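IS607 family transposase IS1535 (Mycobacterium tuberculosis, PDB 6DGB) probably binds DNA and carries out strand exchange as a serine recombinase in transposition, this chain being its C-terminal catalytic domain. Local coordinates at residues L73-V78 and V105-E110; V111-C116 and R123-R128. One frame throughout, in Å; residues are numbered along the deposited sequence.

In the fold
Helix 104-120 is the element common to both contacts. Near its start, interaction 1 joins it to the loop 73-78 of the parallel-sheet part of the domain; one or two turns on, interaction 2 packs it against the start of helix 125-135, which turns back along it. The two centres lie 15 Å apart. They meet where I109 CG2 lies 3.4 Å from R126 NH2. Both contacts also touch the second subunit, so a single long helix serves the loop after strand 64-67, helix 125-135 and the dimer. Interaction 1 includes R75, an arginine that in related serine recombinases lines the active site, and so probably lies nearer to it.

Interaction 1. Residues L73-V78 and V105-E110; sequences LARFGV and VCDMIE
The guanidinium of R75 closes on a single carboxylate oxygen of D107, bringing two nitrogens to the same acceptor. R75 NE stands 2.8 Å from D107 OD2, and R75 NH2 is equally near D107 OD2, at 2.8 Å. D107 OD2 sits obliquely off the guanidinium plane and is shared by NE and NH2, so both hydrogen bonds of this salt bridge are strongly bent and weak. The guanidinium and carboxylate planes are 85° apart, so the groups do not form the flat pairing in which each oxygen takes its own nitrogen. R75 reaches the helix with CG anti to its nitrogen (chi1 -168°) and then bends at the next two torsions, while its CG rests 3.8 Å above one face of the F76 ring, toward the rim. On the helix side, E110 is hydrogen-bonded through OE2 to S44. M115 of the second subunit packs on R75, F76 and D107, which puts the ion pair beside the dimer interface. R72 and R75 belong to a D-R-L-x-R sequence, familiar from serine recombinases, in which these arginines line the active site, probably here as well. With just 91 Å² buried and no other side chains meeting, the loop is joined to this part of helix 104-120 by charge far more than by apolar overlap, through two bent bonds that share one oxygen.

Interaction 2. Residues V111-C116 and R123-R128; sequences VLTGMC and RGARNR
T113 OG1 gives its hydrogen bond to I109 O, one turn back in its own helix, and lies against R126 at the same time. The hydroxyl oxygen stands 3.5 Å from R126 CA and 3.6 Å from R126 CG, contacts of packing and not of bonding. OG1 lies anti to T113's own carbonyl carbon (chi1 -62°), which points it back to I109 O, and the methyl CG2 is turned toward the backbone of R126, 3.8 Å from its N. The helices come very close here: T113 and R126 are 4.8 Å apart between CA atoms. A small residue fills the neighbouring position, as A125 CB sits 3.6 Å from T113 O and 4.1 Å from C116 CB. C116 extends the seam, its SG resting 3.8 Å from R128 CB, while the arginine chain runs out extended past it. G124, with a positive phi of 72°, holds the N-cap position, and its carbonyl takes the N-H of R128 as the new helix begins. The two helices form a hairpin, with L112 facing A129, A132 and V133 farther along helix 125-135. Helix 104-120 also meets the second subunit, L112 and C116 touching both it and helix 125-135; V111 packs on V111 of the second subunit, and L112 on L112 of that subunit. No hydrogen bond crosses between 111-116 and 123-128, so the close approach rests mainly on A125, C116 and T113 together with the aliphatic parts of R126 and R128, the threonine hydroxyl being satisfied from within its own helix.

Interaction 1. Residues L73-V78 and V105-E110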
loop_
_atom_site.group_PDB
_atom_site.type_symbol
_atom_site.label_atom_id
_atom_site.label_comp_id
_atom_site.label_asym_id
_atom_site.label_seq_id
_atom_site.Cartn_x
_atom_site.Cartn_y
_atom_site.Cartn_z
ATOM N N LEU A 73 6.954 1.964 7.214
ATOM C CA LEU A 73 6.717 2.896 6.131
ATOM C C LEU A 73 5.346 2.601 5.549
ATOM O O LEU A 73 4.660 3.531 5.171
ATOM C CB LEU A 73 7.797 2.775 5.047
ATOM C CG LEU A 73 7.960 4.021 4.193
ATOM C CD1 LEU A 73 8.978 4.951 4.785
ATOM C CD2 LEU A 73 8.379 3.672 2.824
ATOM N N ALA A 74 4.964 1.306 5.456
ATOM C CA ALA A 74 3.679 0.783 4.950
ATOM C C ALA A 74 3.593 -0.739 5.108
ATOM O O ALA A 74 4.565 -1.446 4.830
ATOM C CB ALA A 74 3.473 1.160 3.484
ATOM N N ARG A 75 2.425 -1.239 5.552
ATOM C CA ARG A 75 2.129 -2.677 5.683
ATOM C C ARG A 75 2.058 -3.287 4.274
ATOM O O ARG A 75 2.447 -4.445 4.108
ATOM C CB ARG A 75 0.782 -2.884 6.402
ATOM C CG ARG A 75 0.497 -4.323 6.854
ATOM C CD ARG A 75 1.319 -4.775 8.070
ATOM N NE ARG A 75 1.240 -3.802 9.159
ATOM C CZ ARG A 75 1.820 -3.916 10.346
ATOM N NH1 ARG A 75 2.531 -4.995 10.647
ATOM N NH2 ARG A 75 1.704 -2.947 11.240
ATOM N N PHE A 76 1.558 -2.489 3.271
ATOM C CA PHE A 76 1.434 -2.839 1.840
ATOM C C PHE A 76 1.888 -1.684 0.916
ATOM O O PHE A 76 1.704 -0.497 1.250
ATOM C CB PHE A 76 -0.011 -3.289 1.448
ATOM C CG PHE A 76 -0.629 -4.341 2.341
ATOM C CD1 PHE A 76 -0.185 -5.660 2.304
ATOM C CD2 PHE A 76 -1.614 -4.004 3.265
ATOM C CE1 PHE A 76 -0.707 -6.618 3.190
ATOM C CE2 PHE A 76 -2.142 -4.964 4.139
ATOM C CZ PHE A 76 -1.682 -6.261 4.097
ATOM N N GLY A 77 2.469 -2.069 -0.225
ATOM C CA GLY A 77 2.890 -1.174 -1.306
ATOM C C GLY A 77 4.300 -0.616 -1.327
ATOM O O GLY A 77 4.631 0.139 -2.251
ATOM N N VAL A 78 5.150 -0.994 -0.329
ATOM C CA VAL A 78 6.530 -0.484 -0.182
ATOM C C VAL A 78 7.353 -0.682 -1.463
ATOM O O VAL A 78 8.028 0.256 -1.889
ATOM C CB VAL A 78 7.246 -1.005 1.087
ATOM C CG1 VAL A 78 8.734 -0.689 1.067
ATOM C CG2 VAL A 78 6.604 -0.424 2.328
ATOM N N VAL A 105 -2.397 -7.240 14.332
ATOM C CA VAL A 105 -3.744 -7.631 14.766
ATOM C C VAL A 105 -4.681 -6.408 14.735
ATOM O O VAL A 105 -5.825 -6.515 14.284
ATOM C CB VAL A 105 -3.709 -8.398 16.121
ATOM C CG1 VAL A 105 -2.789 -7.720 17.147
ATOM C CG2 VAL A 105 -5.108 -8.665 16.681
ATOM N N CYS A 106 -4.163 -5.234 15.105
ATOM C CA CYS A 106 -4.913 -3.986 15.032
ATOM C C CYS A 106 -5.071 -3.568 13.580
ATOM O O CYS A 106 -6.076 -2.945 13.240
ATOM C CB CYS A 106 -4.262 -2.898 15.877
ATOM S SG CYS A 106 -4.582 -3.073 17.647
ATOM N N ASP A 107 -4.101 -3.960 12.717
ATOM C CA ASP A 107 -4.119 -3.673 11.278
ATOM C C ASP A 107 -5.070 -4.629 10.561
ATOM O O ASP A 107 -5.641 -4.255 9.539
ATOM C CB ASP A 107 -2.694 -3.652 10.659
ATOM C CG ASP A 107 -1.908 -2.342 10.843
ATOM O OD1 ASP A 107 -2.390 -1.438 11.580
ATOM O OD2 ASP A 107 -0.813 -2.226 10.278
ATOM N N MET A 108 -5.290 -5.835 11.135
ATOM C CA MET A 108 -6.213 -6.868 10.629
ATOM C C MET A 108 -7.660 -6.357 10.810
ATOM O O MET A 108 -8.506 -6.550 9.936
ATOM C CB MET A 108 -6.001 -8.179 11.407
ATOM C CG MET A 108 -6.200 -9.441 10.594
ATOM S SD MET A 108 -5.201 -10.870 11.173
ATOM C CE MET A 108 -6.129 -11.382 12.633
ATOM N N ILE A 109 -7.917 -5.660 11.941
ATOM C CA ILE A 109 -9.215 -5.062 12.257
ATOM C C ILE A 109 -9.484 -3.847 11.359
ATOM O O ILE A 109 -10.560 -3.805 10.775
ATOM C CB ILE A 109 -9.386 -4.767 13.775
ATOM C CG1 ILE A 109 -9.244 -6.071 14.598
ATOM C CG2 ILE A 109 -10.735 -4.079 14.065
ATOM C CD1 ILE A 109 -8.955 -5.914 16.029
ATOM N N GLU A 110 -8.544 -2.876 11.223
ATOM C CA GLU A 110 -8.785 -1.697 10.369
ATOM C C GLU A 110 -8.963 -2.066 8.881
ATOM O O GLU A 110 -9.725 -1.386 8.192
ATOM C CB GLU A 110 -7.762 -0.561 10.566
ATOM C CG GLU A 110 -6.370 -0.776 9.978
ATOM C CD GLU A 110 -5.248 0.074 10.563
ATOM O OE1 GLU A 110 -5.030 0.025 11.798
ATOM O OE2 GLU A 110 -4.539 0.738 9.774
#

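Interaction 2. Residues V111-C116 and R123-R128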
loop_
_atom_site.group_PDB
_atom_site.type_symbol
_atom_site.label_atom_id
_atom_site.label_comp_id
_atom_site.label_asym_id
_atom_site.label_seq_id
_atom_site.Cartn_x
_atom_site.Cartn_y
_atom_site.Cartn_z
ATOM N N VAL A 111 -8.344 -3.180 8.420
ATOM C CA VAL A 111 -8.485 -3.706 7.052
ATOM C C VAL A 111 -9.894 -4.260 6.874
ATOM O O VAL A 111 -10.599 -3.853 5.948
ATOM C CB VAL A 111 -7.394 -4.776 6.713
ATOM C CG1 VAL A 111 -7.829 -5.707 5.582
ATOM C CG2 VAL A 111 -6.070 -4.125 6.359
ATOM N N LEU A 112 -10.276 -5.215 7.733
ATOM C CA LEU A 112 -11.576 -5.854 7.705
ATOM C C LEU A 112 -12.708 -4.859 7.910
ATOM O O LEU A 112 -13.722 -5.011 7.241
ATOM C CB LEU A 112 -11.652 -6.980 8.738
ATOM C CG LEU A 112 -11.132 -8.343 8.317
ATOM C CD1 LEU A 112 -10.613 -9.116 9.530
ATOM C CD2 LEU A 112 -12.224 -9.140 7.565
ATOM N N THR A 113 -12.531 -3.820 8.767
ATOM C CA THR A 113 -13.563 -2.797 8.972
ATOM C C THR A 113 -13.876 -2.105 7.638
ATOM O O THR A 113 -15.025 -2.144 7.201
ATOM C CB THR A 113 -13.205 -1.800 10.097
ATOM O OG1 THR A 113 -13.095 -2.506 11.331
ATOM C CG2 THR A 113 -14.260 -0.706 10.270
ATOM N N GLY A 114 -12.849 -1.535 6.998
ATOM C CA GLY A 114 -12.957 -0.813 5.730
ATOM C C GLY A 114 -13.494 -1.629 4.575
ATOM O O GLY A 114 -14.280 -1.125 3.766
ATOM N N MET A 115 -13.084 -2.903 4.522
ATOM C CA MET A 115 -13.509 -3.861 3.518
ATOM C C MET A 115 -14.950 -4.302 3.775
ATOM O O MET A 115 -15.684 -4.501 2.812
ATOM C CB MET A 115 -12.528 -5.029 3.446
ATOM C CG MET A 115 -11.143 -4.631 2.878
ATOM S SD MET A 115 -10.129 -6.054 2.351
ATOM C CE MET A 115 -9.020 -5.276 1.213
ATOM N N CYS A 116 -15.382 -4.371 5.060
ATOM C CA CYS A 116 -16.765 -4.692 5.491
ATOM C C CYS A 116 -17.676 -3.512 5.193
ATOM O O CYS A 116 -18.833 -3.712 4.837
ATOM C CB CYS A 116 -16.826 -5.034 6.981
ATOM S SG CYS A 116 -16.347 -6.730 7.395
ATOM N N ARG A 123 -22.489 0.660 8.929
ATOM C CA ARG A 123 -23.243 0.312 10.145
ATOM C C ARG A 123 -22.818 -1.051 10.657
ATOM O O ARG A 123 -23.002 -2.059 9.971
ATOM C CB ARG A 123 -24.771 0.379 9.908
ATOM N N GLY A 124 -22.140 -1.041 11.805
ATOM C CA GLY A 124 -21.595 -2.232 12.453
ATOM C C GLY A 124 -20.391 -2.873 11.784
ATOM O O GLY A 124 -19.999 -3.964 12.188
ATOM N N ALA A 125 -19.765 -2.209 10.789
ATOM C CA ALA A 125 -18.613 -2.741 10.046
ATOM C C ALA A 125 -17.417 -3.168 10.934
ATOM O O ALA A 125 -16.722 -4.142 10.606
ATOM C CB ALA A 125 -18.169 -1.754 8.966
ATOM N N ARG A 126 -17.187 -2.454 12.046
ATOM C CA ARG A 126 -16.120 -2.781 12.984
ATOM C C ARG A 126 -16.497 -4.001 13.858
ATOM O O ARG A 126 -15.638 -4.828 14.167
ATOM C CB ARG A 126 -15.736 -1.571 13.839
ATOM C CG ARG A 126 -14.472 -1.841 14.627
ATOM C CD ARG A 126 -13.803 -0.613 15.160
ATOM N NE ARG A 126 -12.358 -0.804 15.167
ATOM C CZ ARG A 126 -11.647 -1.218 16.208
ATOM N NH1 ARG A 126 -12.241 -1.481 17.368
ATOM N NH2 ARG A 126 -10.330 -1.363 16.099
ATOM N N ASN A 127 -17.784 -4.135 14.207
ATOM C CA ASN A 127 -18.267 -5.286 14.958
ATOM C C ASN A 127 -18.121 -6.574 14.127
ATOM O O ASN A 127 -17.737 -7.595 14.686
ATOM C CB ASN A 127 -19.701 -5.060 15.425
ATOM C CG ASN A 127 -19.836 -3.971 16.477
ATOM O OD1 ASN A 127 -18.929 -3.719 17.299
ATOM N ND2 ASN A 127 -20.992 -3.323 16.487
ATOM N N ARG A 128 -18.340 -6.496 12.787
ATOM C CA ARG A 128 -18.167 -7.586 11.814
ATOM C C ARG A 128 -16.686 -7.971 11.805
ATOM O O ARG A 128 -16.374 -9.128 12.052
ATOM C CB ARG A 128 -18.576 -7.149 10.389
ATOM C CG ARG A 128 -20.042 -6.845 10.181
ATOM C CD ARG A 128 -20.249 -6.307 8.779
ATOM N NE ARG A 128 -21.656 -6.034 8.505
ATOM C CZ ARG A 128 -22.491 -6.907 7.943
ATOM N NH1 ARG A 128 -22.061 -8.113 7.588
ATOM N NH2 ARG A 128 -23.756 -6.576 7.718
#